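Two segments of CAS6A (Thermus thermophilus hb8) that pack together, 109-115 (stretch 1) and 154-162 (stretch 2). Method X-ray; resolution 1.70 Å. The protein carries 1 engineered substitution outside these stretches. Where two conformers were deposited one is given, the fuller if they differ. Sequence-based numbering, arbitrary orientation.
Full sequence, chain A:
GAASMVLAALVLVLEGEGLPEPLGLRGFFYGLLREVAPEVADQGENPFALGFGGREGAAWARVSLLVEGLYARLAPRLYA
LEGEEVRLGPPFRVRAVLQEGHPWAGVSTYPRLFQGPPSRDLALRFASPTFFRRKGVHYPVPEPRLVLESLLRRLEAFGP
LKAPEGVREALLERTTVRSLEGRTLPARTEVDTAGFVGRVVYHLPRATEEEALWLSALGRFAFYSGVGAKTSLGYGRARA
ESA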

# COMPACT_ATOMS: atom_id res chain seq x y z
N THR A 109 6.20 13.33 0.03
CA THR A 109 5.69 14.06 -1.12
C THR A 109 6.05 13.28 -2.36
O THR A 109 7.00 12.47 -2.37
CB THR A 109 6.30 15.47 -1.25
OG1 THR A 109 7.69 15.33 -1.49
CG2 THR A 109 6.06 16.31 0.00
N TYR A 110 5.32 13.53 -3.45
CA TYR A 110 5.59 12.79 -4.67
C TYR A 110 7.00 13.03 -5.20
O TYR A 110 7.67 12.07 -5.59
CB TYR A 110 4.52 13.01 -5.75
CG TYR A 110 3.28 12.18 -5.47
CD1 TYR A 110 2.23 12.66 -4.68
CD2 TYR A 110 3.17 10.92 -5.99
CE1 TYR A 110 1.11 11.88 -4.43
CE2 TYR A 110 2.06 10.12 -5.74
CZ TYR A 110 1.05 10.61 -4.96
OH TYR A 110 -0.04 9.80 -4.71
N PRO A 111 7.51 14.28 -5.14
CA PRO A 111 8.89 14.41 -5.60
C PRO A 111 9.86 13.54 -4.81
O PRO A 111 10.83 12.99 -5.37
CB PRO A 111 9.18 15.90 -5.41
CG PRO A 111 7.83 16.54 -5.59
CD PRO A 111 6.88 15.60 -4.92
N ARG A 112 9.59 13.35 -3.53
CA ARG A 112 10.48 12.56 -2.71
C ARG A 112 10.43 11.08 -3.07
O ARG A 112 11.36 10.35 -2.76
CB ARG A 112 10.20 12.77 -1.22
CG ARG A 112 10.81 14.07 -0.73
CD ARG A 112 10.41 14.41 0.70
NE ARG A 112 11.20 15.56 1.11
CZ ARG A 112 12.43 15.50 1.60
NH1 ARG A 112 13.00 14.31 1.81
NH2 ARG A 112 13.08 16.62 1.89
N LEU A 113 9.37 10.66 -3.77
CA LEU A 113 9.33 9.25 -4.16
C LEU A 113 10.42 9.00 -5.18
O LEU A 113 10.82 7.85 -5.37
CB LEU A 113 8.00 8.87 -4.76
CG LEU A 113 6.80 8.97 -3.83
CD1 LEU A 113 5.55 8.68 -4.61
CD2 LEU A 113 6.92 8.03 -2.62
N PHE A 114 10.89 10.07 -5.83
CA PHE A 114 11.86 9.95 -6.89
C PHE A 114 13.27 10.30 -6.41
O PHE A 114 14.13 10.60 -7.22
CB PHE A 114 11.46 10.84 -8.06
CG PHE A 114 10.30 10.32 -8.85
CD1 PHE A 114 10.51 9.46 -9.93
CD2 PHE A 114 9.01 10.67 -8.53
CE1 PHE A 114 9.42 8.98 -10.65
CE2 PHE A 114 7.93 10.18 -9.26
CZ PHE A 114 8.16 9.34 -10.32
N GLN A 115 13.50 10.27 -5.11
CA GLN A 115 14.80 10.66 -4.55
C GLN A 115 15.94 9.69 -4.89
O GLN A 115 17.11 10.09 -4.93
CB GLN A 115 14.72 10.86 -3.05
CG GLN A 115 14.50 9.60 -2.27
CD GLN A 115 14.31 9.89 -0.80
OE1 GLN A 115 15.27 9.94 -0.05
NE2 GLN A 115 13.05 10.12 -0.40
N ARG A 154 -1.25 3.56 -10.45
CA ARG A 154 -1.71 4.39 -9.35
C ARG A 154 -0.79 5.60 -9.15
O ARG A 154 -1.25 6.71 -8.84
CB ARG A 154 -1.84 3.56 -8.08
CG ARG A 154 -2.79 2.36 -8.23
CD ARG A 154 -3.18 1.77 -6.90
NE ARG A 154 -4.25 2.56 -6.30
CZ ARG A 154 -4.67 2.47 -5.05
NH1 ARG A 154 -4.12 1.61 -4.18
NH2 ARG A 154 -5.64 3.24 -4.66
N LEU A 155 0.50 5.40 -9.35
CA LEU A 155 1.43 6.52 -9.26
C LEU A 155 1.14 7.55 -10.35
O LEU A 155 1.21 8.78 -10.12
CB LEU A 155 2.86 6.03 -9.32
CG LEU A 155 3.93 7.13 -9.34
CD1 LEU A 155 3.82 8.03 -8.10
CD2 LEU A 155 5.29 6.49 -9.46
N GLU A 156 0.78 7.06 -11.53
CA GLU A 156 0.39 7.94 -12.62
C GLU A 156 -0.99 8.58 -12.39
O GLU A 156 -1.20 9.72 -12.81
CB GLU A 156 0.45 7.21 -13.97
CG GLU A 156 1.87 6.91 -14.40
CD GLU A 156 1.97 6.26 -15.77
OE1 GLU A 156 0.94 5.78 -16.29
OE2 GLU A 156 3.08 6.28 -16.35
N ALA A 157 -1.91 7.86 -11.74
CA ALA A 157 -3.21 8.46 -11.40
C ALA A 157 -3.10 9.60 -10.41
O ALA A 157 -3.80 10.61 -10.55
CB ALA A 157 -4.14 7.41 -10.86
N PHE A 158 -2.28 9.42 -9.38
CA PHE A 158 -2.29 10.37 -8.27
C PHE A 158 -1.12 11.33 -8.17
O PHE A 158 -1.22 12.37 -7.49
CB PHE A 158 -2.45 9.58 -6.99
CG PHE A 158 -3.66 8.71 -6.99
CD1 PHE A 158 -4.89 9.23 -7.33
CD2 PHE A 158 -3.56 7.37 -6.69
CE1 PHE A 158 -6.01 8.42 -7.35
CE2 PHE A 158 -4.67 6.57 -6.71
CZ PHE A 158 -5.89 7.10 -7.05
N GLY A 159 -0.03 11.00 -8.85
CA GLY A 159 1.17 11.82 -8.82
C GLY A 159 1.28 12.79 -9.98
O GLY A 159 0.41 12.85 -10.84
N PRO A 160 2.36 13.57 -10.00
CA PRO A 160 2.46 14.68 -10.95
C PRO A 160 3.06 14.29 -12.28
O PRO A 160 3.13 15.16 -13.14
CB PRO A 160 3.44 15.62 -10.25
CG PRO A 160 4.42 14.65 -9.68
CD PRO A 160 3.53 13.55 -9.10
N LEU A 161 3.47 13.04 -12.45
CA LEU A 161 4.34 12.66 -13.56
C LEU A 161 3.96 11.30 -14.12
O LEU A 161 3.68 10.37 -13.37
CB LEU A 161 5.77 12.59 -13.04
CG LEU A 161 6.94 12.55 -14.01
CD1 LEU A 161 6.91 13.75 -14.95
CD2 LEU A 161 8.24 12.53 -13.21
N LYS A 162 3.97 11.18 -15.44
CA LYS A 162 3.75 9.90 -16.09
C LYS A 162 5.06 9.40 -16.67
O LYS A 162 5.90 10.19 -17.09
CB LYS A 162 2.71 10.04 -17.18
CG LYS A 162 1.37 10.31 -16.57
CD LYS A 162 0.27 10.36 -17.57
CE LYS A 162 -1.03 10.64 -16.86
NZ LYS A 162 -2.18 10.35 -17.74

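The two stretches meet through apolar contact. No hydrogen bond crosses between them, and together they bury 332 Å². Stretch 1 holds a short, weakly bonded helical turn at about 110-113. Stretch 2 is the last part of a helix, 154-158, followed by a loop. The backbones come closest where Y110 faces G159, with the CA atoms 6.1 Å apart.

T109 sits at the N-cap of the short turn. Its chi1 is p, which places OG1 near the backbone of R112. The capping bond from R112 N to T109 OG1 is weak, at 3.4 Å. At the other end, Q115 folds back, and its NE2 donates to R112 O at 2.9 Å. Neither residue touches stretch 2.

Y110 is the centre of the contact. Its CA-to-CB bond points toward stretch 2, and chi1 is m at -79°. With chi2 at 89°, the ring turns one face to the end of the helix. G159 CA lies over that face, 3.8 Å from the ring centroid and 20° off the normal. This is a CH-pi contact: the polarised CH of glycine meets the electron-rich ring. The fit depends on the bare CA. An ideal CB on G159 would lie 2.9 Å from Y110 CD2, and 2.8 Å from L155 O, so it would clash with both. G159 is also where the chain leaves helical phi/psi, although G159 N still bonds to L155 O at 2.8 Å.

Other groups surround the same tyrosine. L155 CD1 lies at the ring edge, 3.6 Å from Y110 CE2. P160 CD packs 3.5 Å from Y110 CB. Y110 OH comes within 3.3 Å of F158 CB, a van der Waals approach; the hydroxyl is hydrogen-bonded elsewhere in the structure. The F158 side chain has chi1 m, and its end leads away from stretch 1.

L155 starts sideways, but its end comes nearer. Chi1 t and chi2 p put its two methyls against different partners. L155 CD1 meets Y110 and also lies 3.9 Å from L113 CD1. L155 CD2 lies 4.1 Å from F114 CZ. L113 reaches this site with the m,t rotamer, one of the two common leucine forms.

F114 also points toward stretch 2, with chi1 m and chi2 at -89°. F114 CZ reaches between two leucines: besides L155, it lies 4.3 Å from L161 CD2. L161 is t,p, the other common leucine form, and its CA-to-CB bond points toward stretch 1.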